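Local coordinates for protein pectate lyase (Bacillus, PDB 3VMW) that probably cleaves pectate, the polygalacturonate backbone of pectin, as a lyase of polysaccharide lyase family 1, and holds galacturonate units in its cleft, at residues 132-137 against 165-170; 200-205 against 223-228; 230-235 against 266-271. All coordinates share one frame; numbering follows the deposited sequence.

Contact 1: residues 132-137 against 165-170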
loop_
_atom_site.group_PDB
_atom_site.type_symbol
_atom_site.label_atom_id
_atom_site.label_comp_id
_atom_site.label_asym_id
_atom_site.label_seq_id
_atom_site.Cartn_x
_atom_site.Cartn_y
_atom_site.Cartn_z
ATOM N N VAL A 132 10.541 -0.306 2.138
ATOM C CA VAL A 132 9.574 0.713 2.466
ATOM C C VAL A 132 8.534 0.028 3.352
ATOM O O VAL A 132 8.041 -1.066 3.009
ATOM C CB VAL A 132 8.867 1.199 1.214
ATOM C CG1 VAL A 132 7.733 2.187 1.573
ATOM C CG2 VAL A 132 9.903 1.881 0.219
ATOM N N TRP A 133 8.212 0.684 4.458
ATOM C CA TRP A 133 7.241 0.165 5.412
ATOM C C TRP A 133 6.131 1.169 5.554
ATOM O O TRP A 133 6.377 2.295 5.994
ATOM C CB TRP A 133 7.916 -0.045 6.764
ATOM C CG TRP A 133 7.083 -0.748 7.768
ATOM C CD1 TRP A 133 5.976 -1.580 7.535
ATOM C CD2 TRP A 133 7.279 -0.720 9.189
ATOM N NE1 TRP A 133 5.502 -2.061 8.760
ATOM C CE2 TRP A 133 6.272 -1.531 9.778
ATOM C CE3 TRP A 133 8.212 -0.074 10.029
ATOM C CZ2 TRP A 133 6.179 -1.721 11.184
ATOM C CZ3 TRP A 133 8.113 -0.255 11.439
ATOM C CH2 TRP A 133 7.097 -1.079 11.989
ATOM N N ILE A 134 4.912 0.776 5.151
ATOM C CA ILE A 134 3.767 1.673 5.220
ATOM C C ILE A 134 2.861 1.095 6.304
ATOM O O ILE A 134 2.229 0.059 6.100
ATOM C CB ILE A 134 3.040 1.701 3.855
ATOM C CG1 ILE A 134 3.955 2.400 2.823
ATOM C CG2 ILE A 134 1.685 2.392 3.977
ATOM C CD1 ILE A 134 3.496 2.284 1.304
ATOM N N ASP A 135 2.812 1.756 7.460
ATOM C CA ASP A 135 2.272 1.104 8.658
ATOM C C ASP A 135 1.298 1.977 9.446
ATOM O O ASP A 135 1.583 3.153 9.702
ATOM C CB ASP A 135 3.436 0.718 9.574
ATOM C CG ASP A 135 2.961 0.019 10.848
ATOM O OD1 ASP A 135 2.527 -1.172 10.764
ATOM O OD2 ASP A 135 2.983 0.687 11.901
ATOM N N HIS A 136 0.160 1.408 9.861
ATOM C CA HIS A 136 -0.716 2.126 10.798
ATOM C C HIS A 136 -1.159 3.500 10.252
ATOM O O HIS A 136 -1.220 4.484 10.995
ATOM C CB HIS A 136 -0.042 2.287 12.176
ATOM C CG HIS A 136 -0.220 1.092 13.080
ATOM N ND1 HIS A 136 0.771 0.149 13.274
ATOM C CD2 HIS A 136 -1.274 0.685 13.830
ATOM C CE1 HIS A 136 0.330 -0.795 14.097
ATOM N NE2 HIS A 136 -0.906 -0.491 14.458
ATOM N N ASN A 137 -1.483 3.543 8.956
ATOM C CA ASN A 137 -2.060 4.740 8.344
ATOM C C ASN A 137 -3.535 4.528 8.026
ATOM O O ASN A 137 -4.060 3.410 8.152
ATOM C CB ASN A 137 -1.311 5.081 7.061
ATOM C CG ASN A 137 0.200 5.074 7.245
ATOM O OD1 ASN A 137 0.924 4.216 6.706
ATOM N ND2 ASN A 137 0.678 6.016 7.982
ATOM N N ILE A 165 8.691 -4.453 0.233
ATOM C CA ILE A 165 7.770 -3.471 0.764
ATOM C C ILE A 165 6.796 -4.205 1.657
ATOM O O ILE A 165 6.279 -5.252 1.276
ATOM C CB ILE A 165 6.912 -2.844 -0.374
ATOM C CG1 ILE A 165 7.745 -2.388 -1.602
ATOM C CG2 ILE A 165 5.995 -1.733 0.154
ATOM C CD1 ILE A 165 8.663 -1.227 -1.371
ATOM N N THR A 166 6.514 -3.632 2.825
ATOM C CA THR A 166 5.506 -4.194 3.712
ATOM C C THR A 166 4.460 -3.115 3.974
ATOM O O THR A 166 4.809 -1.977 4.350
ATOM C CB THR A 166 6.138 -4.651 5.043
ATOM O OG1 THR A 166 6.954 -5.812 4.799
ATOM C CG2 THR A 166 5.055 -4.976 6.134
ATOM N N VAL A 167 3.194 -3.484 3.780
ATOM C CA VAL A 167 2.059 -2.618 4.013
ATOM C C VAL A 167 1.239 -3.260 5.140
ATOM O O VAL A 167 0.644 -4.317 4.944
ATOM C CB VAL A 167 1.214 -2.552 2.716
ATOM C CG1 VAL A 167 -0.143 -1.793 2.942
ATOM C CG2 VAL A 167 2.039 -1.897 1.571
ATOM N N SER A 168 1.214 -2.636 6.331
ATOM C CA SER A 168 0.713 -3.335 7.517
ATOM C C SER A 168 -0.155 -2.444 8.403
ATOM O O SER A 168 0.118 -1.248 8.540
ATOM C CB SER A 168 1.892 -3.869 8.345
ATOM O OG SER A 168 2.761 -2.821 8.719
ATOM N N TRP A 169 -1.219 -3.008 8.977
ATOM C CA TRP A 169 -1.965 -2.291 10.032
ATOM C C TRP A 169 -2.626 -0.978 9.549
ATOM O O TRP A 169 -2.953 -0.114 10.360
ATOM C CB TRP A 169 -1.057 -2.003 11.282
ATOM C CG TRP A 169 -0.641 -3.246 11.982
ATOM C CD1 TRP A 169 0.587 -3.852 11.933
ATOM C CD2 TRP A 169 -1.460 -4.064 12.812
ATOM N NE1 TRP A 169 0.582 -5.000 12.685
ATOM C CE2 TRP A 169 -0.669 -5.166 13.228
ATOM C CE3 TRP A 169 -2.787 -3.977 13.247
ATOM C CZ2 TRP A 169 -1.156 -6.161 14.071
ATOM C CZ3 TRP A 169 -3.287 -4.996 14.072
ATOM C CH2 TRP A 169 -2.467 -6.071 14.475
ATOM N N ASN A 170 -2.846 -0.845 8.243
ATOM C CA ASN A 170 -3.507 0.342 7.712
ATOM C C ASN A 170 -5.001 0.082 7.520
ATOM O O ASN A 170 -5.429 -1.070 7.381
ATOM C CB ASN A 170 -2.952 0.706 6.342
ATOM C CG ASN A 170 -1.443 0.838 6.335
ATOM O OD1 ASN A 170 -0.882 1.829 6.829
ATOM N ND2 ASN A 170 -0.771 -0.160 5.768
#
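V132 to D135 and I165 to S168 pair residue for residue as parallel strands, axes 4.8 Å apart, on neighbouring coils of the right-handed parallel beta-helix of pectate lyases. V132 and I165 lie side by side on one face, I165 CD1 3.6 Å from V132 CB; on the same face I134 packs on V125 and V167 on M158 inside the coil. On the other face, S168 OG sits between its backbone N and carbonyl carbon (chi1 57°), from where it receives W133 NE1 at 2.8 Å, tilted 22° from the indole plane, and donates to the anti lone pair of D135 OD1 at 2.6 Å. The second carboxylate oxygen, OD2, takes H136 ND1, which pins the imidazole. Over the centre of that ring sits W169 CB, 3.4 Å from the centroid, while the indole is slid aside, nearly parallel, and stacks on H198. Replacing H136 by an alanine would probably leave D135 OD2 without this donor and open a gap over W169 CB. Where the strands turn, N170 reaches back to the neighbouring strand: its ND2 bonds to N199 OD1 and to I134 O, which also accepts S168 N, and its OD1 receives N137 N at 2.8 Å.

Contact 2: residues 200-205 against 223-228; sequences YFNNLN and FKDIND. With ADA (alpha-D-galactopyranuronic acid), chain B.
F201 and N202 pair with F223 and K224 as parallel strands, axes 13° apart. K224 N meets F201 O at 2.8 Å and K224 O takes N203 N. Beyond the corner at N203 the bond from L204 N to D225 O is weak, but N227 N to L204 O is short and straight (2.7 Å), and D228 N then reaches a lone pair of N205 O in the carbonyl plane. Apolar contacts fill the inner side. F201 lays CD2 over one face of the F223 ring, 3.6 Å from CE1, the two planes inclined at 44°; F223 also stacks on F246, and F201 meets F172. Further along the strands, I226 CD1 touches L204 CD1 at 3.8 Å. On the outer side the extended K224 chain, with CG anti to the backbone N (chi1 -179°), runs beside N202 and brings CD to the edge of the Y200 ring, 3.4 Å from OH. Polar links there pass through water: one molecule donates to both N202 OD1 and D225 OD2, another to N203 OD1 and D225 O, while N202 ND2 and N203 ND2 are held by E173 and N174. At the far end D228 OD1 comes within 3.5 Å of C1 of a galacturonate (chain B), and OD2 forms a salt bridge with K262 and a hydrogen bond with Y269 OH. Phenylalanines in line inside successive coils and a strand corner such as that at N203 belong to the pectate lyase parallel beta-helix, and D228 lies beside the bound galacturonate.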
loop_
_atom_site.group_PDB
_atom_site.type_symbol
_atom_site.label_atom_id
_atom_site.label_comp_id
_atom_site.label_asym_id
_atom_site.label_seq_id
_atom_site.Cartn_x
_atom_site.Cartn_y
_atom_site.Cartn_z
ATOM N N TYR A 200 -7.081 -3.331 7.169
ATOM C CA TYR A 200 -8.536 -3.318 7.068
ATOM C C TYR A 200 -8.861 -2.750 5.689
ATOM O O TYR A 200 -8.516 -1.586 5.407
ATOM C CB TYR A 200 -9.085 -2.369 8.118
ATOM C CG TYR A 200 -10.610 -2.319 8.246
ATOM C CD1 TYR A 200 -11.367 -3.459 8.169
ATOM C CD2 TYR A 200 -11.279 -1.095 8.460
ATOM C CE1 TYR A 200 -12.760 -3.430 8.344
ATOM C CE2 TYR A 200 -12.684 -1.039 8.612
ATOM C CZ TYR A 200 -13.414 -2.223 8.562
ATOM O OH TYR A 200 -14.794 -2.220 8.722
ATOM N N PHE A 201 -9.509 -3.556 4.840
ATOM C CA PHE A 201 -9.894 -3.168 3.487
ATOM C C PHE A 201 -11.412 -3.129 3.452
ATOM O O PHE A 201 -12.061 -4.185 3.499
ATOM C CB PHE A 201 -9.425 -4.233 2.486
ATOM C CG PHE A 201 -7.921 -4.439 2.429
ATOM C CD1 PHE A 201 -7.058 -3.394 2.066
ATOM C CD2 PHE A 201 -7.378 -5.705 2.670
ATOM C CE1 PHE A 201 -5.668 -3.618 1.960
ATOM C CE2 PHE A 201 -5.996 -5.952 2.556
ATOM C CZ PHE A 201 -5.137 -4.901 2.193
ATOM N N ASN A 202 -12.003 -1.931 3.426
ATOM C CA ASN A 202 -13.432 -1.802 3.755
ATOM C C ASN A 202 -14.154 -0.842 2.803
ATOM O O ASN A 202 -13.747 0.323 2.654
ATOM C CB ASN A 202 -13.611 -1.312 5.204
ATOM C CG ASN A 202 -15.059 -1.097 5.563
ATOM O OD1 ASN A 202 -15.902 -1.967 5.357
ATOM N ND2 ASN A 202 -15.363 0.069 6.096
ATOM N N ASN A 203 -15.212 -1.335 2.171
ATOM C CA ASN A 203 -16.047 -0.506 1.304
ATOM C C ASN A 203 -15.264 0.014 0.107
ATOM O O ASN A 203 -15.134 1.225 -0.094
ATOM C CB ASN A 203 -16.688 0.670 2.058
ATOM C CG ASN A 203 -17.781 1.376 1.206
ATOM O OD1 ASN A 203 -18.453 0.721 0.418
ATOM N ND2 ASN A 203 -17.923 2.708 1.343
ATOM N N LEU A 204 -14.752 -0.926 -0.686
ATOM C CA LEU A 204 -13.883 -0.633 -1.797
ATOM C C LEU A 204 -14.524 -1.274 -3.025
ATOM O O LEU A 204 -15.289 -2.244 -2.890
ATOM C CB LEU A 204 -12.512 -1.290 -1.585
ATOM C CG LEU A 204 -11.798 -0.914 -0.266
ATOM C CD1 LEU A 204 -10.529 -1.765 -0.067
ATOM C CD2 LEU A 204 -11.469 0.584 -0.226
ATOM N N ASN A 205 -14.201 -0.776 -4.215
ATOM C CA ASN A 205 -14.715 -1.414 -5.427
ATOM C C ASN A 205 -13.823 -2.535 -5.931
ATOM O O ASN A 205 -14.309 -3.652 -6.185
ATOM C CB ASN A 205 -14.947 -0.404 -6.544
ATOM C CG ASN A 205 -15.683 -1.007 -7.722
ATOM O OD1 ASN A 205 -15.201 -0.963 -8.868
ATOM N ND2 ASN A 205 -16.846 -1.560 -7.463
ATOM N N PHE A 223 -10.947 -8.143 4.923
ATOM C CA PHE A 223 -11.575 -7.599 3.735
ATOM C C PHE A 223 -13.080 -7.538 4.019
ATOM O O PHE A 223 -13.681 -8.558 4.445
ATOM C CB PHE A 223 -11.383 -8.566 2.544
ATOM C CG PHE A 223 -9.954 -8.766 2.114
ATOM C CD1 PHE A 223 -9.488 -8.203 0.928
ATOM C CD2 PHE A 223 -9.100 -9.584 2.835
ATOM C CE1 PHE A 223 -8.170 -8.422 0.516
ATOM C CE2 PHE A 223 -7.779 -9.802 2.424
ATOM C CZ PHE A 223 -7.316 -9.218 1.260
ATOM N N LYS A 224 -13.710 -6.373 3.794
ATOM C CA LYS A 224 -15.127 -6.221 4.106
ATOM C C LYS A 224 -15.814 -5.314 3.109
ATOM O O LYS A 224 -15.297 -4.216 2.790
ATOM C CB LYS A 224 -15.296 -5.616 5.504
ATOM C CG LYS A 224 -16.744 -5.430 5.984
ATOM C CD LYS A 224 -16.709 -4.713 7.347
ATOM C CE LYS A 224 -18.081 -4.519 7.939
ATOM N NZ LYS A 224 -17.965 -3.701 9.180
ATOM N N ASP A 225 -16.962 -5.772 2.621
ATOM C CA ASP A 225 -17.810 -4.946 1.763
ATOM C C ASP A 225 -17.019 -4.486 0.546
ATOM O O ASP A 225 -16.889 -3.285 0.275
ATOM C CB ASP A 225 -18.384 -3.764 2.548
ATOM C CG ASP A 225 -19.419 -4.194 3.570
ATOM O OD1 ASP A 225 -19.913 -5.354 3.477
ATOM O OD2 ASP A 225 -19.739 -3.378 4.470
ATOM N N ILE A 226 -16.462 -5.450 -0.179
ATOM C CA ILE A 226 -15.726 -5.120 -1.408
ATOM C C ILE A 226 -16.681 -5.359 -2.573
ATOM O O ILE A 226 -17.129 -6.479 -2.812
ATOM C CB ILE A 226 -14.477 -6.006 -1.595
ATOM C CG1 ILE A 226 -13.602 -6.026 -0.333
ATOM C CG2 ILE A 226 -13.656 -5.596 -2.846
ATOM C CD1 ILE A 226 -12.844 -4.822 -0.096
ATOM N N ASN A 227 -16.994 -4.306 -3.298
ATOM C CA ASN A 227 -18.112 -4.356 -4.233
ATOM C C ASN A 227 -17.914 -5.259 -5.455
ATOM O O ASN A 227 -18.827 -6.012 -5.810
ATOM C CB ASN A 227 -18.480 -2.947 -4.683
ATOM C CG ASN A 227 -19.757 -2.916 -5.501
ATOM O OD1 ASN A 227 -20.832 -3.201 -4.982
ATOM N ND2 ASN A 227 -19.646 -2.542 -6.793
ATOM N N ASP A 228 -16.752 -5.181 -6.108
ATOM C CA ASP A 228 -16.572 -5.920 -7.378
ATOM C C ASP A 228 -15.634 -7.106 -7.242
ATOM O O ASP A 228 -16.083 -8.249 -7.318
ATOM C CB ASP A 228 -16.132 -4.980 -8.508
ATOM C CG ASP A 228 -16.596 -5.463 -9.869
ATOM O OD1 ASP A 228 -17.804 -5.704 -10.041
ATOM O OD2 ASP A 228 -15.745 -5.645 -10.750
HETATM C C1 ADA B . -18.159 -4.280 -13.203
HETATM C C2 ADA B . -17.824 -2.838 -13.051
HETATM C C3 ADA B . -17.600 -2.163 -14.332
HETATM C C4 ADA B . -16.686 -2.869 -15.221
HETATM C C5 ADA B . -17.076 -4.318 -15.334
HETATM C C6 ADA B . -16.060 -5.077 -16.032
HETATM O O2 ADA B . -18.900 -2.268 -12.337
HETATM O O3 ADA B . -17.160 -0.803 -14.100
HETATM O O4 ADA B . -15.287 -2.790 -14.781
HETATM O O5 ADA B . -17.220 -4.927 -14.050
HETATM O O6B ADA B . -15.565 -6.105 -15.513
HETATM O O6A ADA B . -15.673 -4.660 -17.135
HETATM O O HOH W 1 -18.587 -1.303 5.166
HETATM O O HOH W 2 -19.084 -1.714 -1.008
#

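Contact 3: residues 230-235 against 266-271; sequences AINSRV and GWFYGS. With ADA (alpha-D-galactopyranuronic acid), chain C; ADA (alpha-D-galactopyranuronic acid), chain D.
I231 opens the pairing of strand 231-234 with the start of the 266-271 loop, on adjacent coils of the parallel beta-helix: its O accepts G266 N, and I231 O also lies at the edge of the F268 ring, 3.5 Å from F268 CE2. N232 then pairs with G266, and its side chain, with CG anti to the backbone N (chi1 -173°), points across to the backbone of F268, which it clasps with both amide atoms. OD1 receives F268 N and ND2 donates to F268 O, each at 2.9 Å, and each donor stands well above the plane of the carbonyl it meets. F268 O accepts G270 N as well, from the opposite face, so the loop is pinned where it turns. ND2 also approaches Y269 CD2 obliquely, the amide and ring planes 72° apart. S233 closes the strand pairing with N to G266 O, while its hydroxyl is bonded to Y276 O. R234 carries the contact to the ligand. CG lies 3.7 Å from W267 CD1, and a bend at chi3 (81°) turns the guanidinium toward the loop and the sugar. On one edge NE and NH1 both grip S271 OG, which is also bonded to D185; NH1 and NH2 take the two carboxylate oxygens of the galacturonate of chain C, an end-on fork of nearly straight bonds. G270 O and F268 O lie over a guanidinium face, and G270 O is itself bonded by W267 NE1. V235 ends the segment with CG1 against S271 CB. Beyond the arginine, Y269 holds its ring between F268 CB on one face and the galacturonate of chain D on the other, Y269 CD1 lying 3.8 Å from C3 of that sugar.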
loop_
_atom_site.group_PDB
_atom_site.type_symbol
_atom_site.label_atom_id
_atom_site.label_comp_id
_atom_site.label_asym_id
_atom_site.label_seq_id
_atom_site.Cartn_x
_atom_site.Cartn_y
_atom_site.Cartn_z
ATOM N N ALA A 230 -11.630 -8.468 -5.201
ATOM C CA ALA A 230 -10.551 -8.117 -4.259
ATOM C C ALA A 230 -9.179 -8.397 -4.870
ATOM O O ALA A 230 -8.643 -7.586 -5.604
ATOM C CB ALA A 230 -10.715 -8.869 -2.913
ATOM N N ILE A 231 -8.619 -9.569 -4.592
ATOM C CA ILE A 231 -7.254 -9.838 -5.031
ATOM C C ILE A 231 -7.272 -10.292 -6.497
ATOM O O ILE A 231 -7.898 -11.286 -6.828
ATOM C CB ILE A 231 -6.657 -10.947 -4.176
ATOM C CG1 ILE A 231 -6.679 -10.512 -2.692
ATOM C CG2 ILE A 231 -5.229 -11.276 -4.641
ATOM C CD1 ILE A 231 -6.471 -11.762 -1.745
ATOM N N ASN A 232 -6.571 -9.561 -7.353
ATOM C CA ASN A 232 -6.558 -9.843 -8.774
ATOM C C ASN A 232 -5.135 -10.191 -9.179
ATOM O O ASN A 232 -4.269 -9.329 -9.165
ATOM C CB ASN A 232 -7.018 -8.596 -9.544
ATOM C CG ASN A 232 -7.194 -8.872 -11.039
ATOM O OD1 ASN A 232 -6.901 -9.976 -11.501
ATOM N ND2 ASN A 232 -7.670 -7.867 -11.801
ATOM N N SER A 233 -4.892 -11.445 -9.539
ATOM C CA SER A 233 -3.531 -11.917 -9.743
ATOM C C SER A 233 -3.330 -12.151 -11.232
ATOM O O SER A 233 -3.997 -12.970 -11.818
ATOM C CB SER A 233 -3.278 -13.206 -8.949
ATOM O OG SER A 233 -1.961 -13.699 -9.142
ATOM N N ARG A 234 -2.413 -11.393 -11.827
ATOM C CA ARG A 234 -2.287 -11.325 -13.289
ATOM C C ARG A 234 -0.864 -11.588 -13.760
ATOM O O ARG A 234 0.103 -11.381 -13.012
ATOM C CB ARG A 234 -2.706 -9.927 -13.755
ATOM C CG ARG A 234 -4.204 -9.682 -13.614
ATOM C CD ARG A 234 -4.509 -8.202 -13.403
ATOM N NE ARG A 234 -4.506 -7.451 -14.671
ATOM C CZ ARG A 234 -5.304 -6.411 -14.920
ATOM N NH1 ARG A 234 -5.265 -5.798 -16.100
ATOM N NH2 ARG A 234 -6.143 -5.975 -13.973
ATOM N N VAL A 235 -0.745 -12.031 -15.011
ATOM C CA VAL A 235 0.555 -12.210 -15.643
ATOM C C VAL A 235 1.663 -12.778 -14.751
ATOM O O VAL A 235 2.744 -12.186 -14.636
ATOM C CB VAL A 235 1.036 -10.930 -16.425
ATOM C CG1 VAL A 235 0.312 -10.843 -17.767
ATOM C CG2 VAL A 235 0.846 -9.637 -15.626
ATOM N N GLY A 266 -8.733 -14.028 -7.847
ATOM C CA GLY A 266 -8.940 -14.591 -9.176
ATOM C C GLY A 266 -8.170 -13.755 -10.179
ATOM O O GLY A 266 -7.283 -12.994 -9.814
ATOM N N TRP A 267 -8.514 -13.917 -11.451
ATOM C CA TRP A 267 -7.930 -13.167 -12.548
ATOM C C TRP A 267 -9.099 -12.413 -13.163
ATOM O O TRP A 267 -10.075 -13.041 -13.632
ATOM C CB TRP A 267 -7.344 -14.168 -13.580
ATOM C CG TRP A 267 -6.877 -13.530 -14.828
ATOM C CD1 TRP A 267 -6.506 -12.225 -15.011
ATOM C CD2 TRP A 267 -6.740 -14.174 -16.103
ATOM N NE1 TRP A 267 -6.140 -12.030 -16.332
ATOM C CE2 TRP A 267 -6.278 -13.206 -17.017
ATOM C CE3 TRP A 267 -6.969 -15.476 -16.557
ATOM C CZ2 TRP A 267 -6.045 -13.501 -18.369
ATOM C CZ3 TRP A 267 -6.731 -15.771 -17.912
ATOM C CH2 TRP A 267 -6.267 -14.791 -18.793
ATOM N N PHE A 268 -9.024 -11.084 -13.153
ATOM C CA PHE A 268 -10.161 -10.249 -13.544
ATOM C C PHE A 268 -9.734 -9.122 -14.497
ATOM O O PHE A 268 -8.580 -8.702 -14.472
ATOM C CB PHE A 268 -10.817 -9.624 -12.291
ATOM C CG PHE A 268 -11.112 -10.613 -11.194
ATOM C CD1 PHE A 268 -12.086 -11.580 -11.363
ATOM C CD2 PHE A 268 -10.411 -10.561 -9.973
ATOM C CE1 PHE A 268 -12.347 -12.506 -10.350
ATOM C CE2 PHE A 268 -10.671 -11.468 -8.962
ATOM C CZ PHE A 268 -11.644 -12.443 -9.150
ATOM N N TYR A 269 -10.672 -8.651 -15.324
ATOM C CA TYR A 269 -10.530 -7.387 -16.055
ATOM C C TYR A 269 -9.586 -7.368 -17.262
ATOM O O TYR A 269 -9.890 -6.757 -18.288
ATOM C CB TYR A 269 -10.064 -6.309 -15.103
ATOM C CG TYR A 269 -10.967 -6.096 -13.922
ATOM C CD1 TYR A 269 -12.357 -6.165 -14.033
ATOM C CD2 TYR A 269 -10.424 -5.808 -12.689
ATOM C CE1 TYR A 269 -13.187 -5.943 -12.878
ATOM C CE2 TYR A 269 -11.212 -5.610 -11.565
ATOM C CZ TYR A 269 -12.576 -5.665 -11.661
ATOM O OH TYR A 269 -13.295 -5.442 -10.514
ATOM N N GLY A 270 -8.415 -7.977 -17.148
ATOM C CA GLY A 270 -7.444 -7.788 -18.213
ATOM C C GLY A 270 -6.107 -8.449 -18.001
ATOM O O GLY A 270 -5.965 -9.286 -17.097
ATOM N N SER A 271 -5.149 -8.049 -18.846
ATOM C CA SER A 271 -3.856 -8.695 -19.013
ATOM C C SER A 271 -4.007 -10.013 -19.808
ATOM O O SER A 271 -5.026 -10.686 -19.737
ATOM C CB SER A 271 -3.143 -8.923 -17.666
ATOM O OG SER A 271 -2.957 -7.675 -16.971
HETATM C C1 ADA C . -9.991 -0.558 -14.245
HETATM C C2 ADA C . -9.457 0.626 -15.040
HETATM C C3 ADA C . -8.981 0.206 -16.388
HETATM C C4 ADA C . -8.031 -0.879 -16.369
HETATM C C5 ADA C . -8.552 -2.051 -15.543
HETATM C C6 ADA C . -7.620 -3.151 -15.341
HETATM O O2 ADA C . -10.530 1.511 -15.156
HETATM O O3 ADA C . -8.367 1.363 -17.020
HETATM O O4 ADA C . -6.831 -0.397 -15.759
HETATM O O5 ADA C . -9.062 -1.617 -14.213
HETATM O O6B ADA C . -6.984 -3.630 -16.315
HETATM O O6A ADA C . -7.502 -3.693 -14.191
HETATM C C1 ADA D . -14.568 -1.612 -15.081
HETATM C C2 ADA D . -13.547 -1.889 -16.160
HETATM C C3 ADA D . -12.465 -2.773 -15.645
HETATM C C4 ADA D . -11.805 -2.194 -14.489
HETATM C C5 ADA D . -12.830 -1.980 -13.421
HETATM C C6 ADA D . -12.289 -1.364 -12.208
HETATM O O2 ADA D . -14.187 -2.453 -17.279
HETATM O O3 ADA D . -11.563 -3.133 -16.704
HETATM O O4 ADA D . -11.193 -0.916 -14.851
HETATM O O5 ADA D . -13.938 -1.109 -13.925
HETATM O O6B ADA D . -11.380 -1.911 -11.545
HETATM O O6A ADA D . -12.765 -0.260 -11.823
#

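The three contacts follow one another along the chain and step along the beta-helix toward the bound sugars. Contact 1 touches contact 2 where N170 O lies 2.8 Å from Y200 N, a probable hydrogen bond, although their centres are about 18 Å apart. Contacts 2 and 3, with centres about 16 Å apart, meet more closely: D228 OD2 is 2.5 Å from Y269 OH, a probable hydrogen bond, and F223 CZ packs 4.0 Å from I231 CD1. This joins the residues next to the galacturonates of chains B, C and D. Contact 1 stays in the helix body, its nearest atoms about 12 Å from those of contact 3.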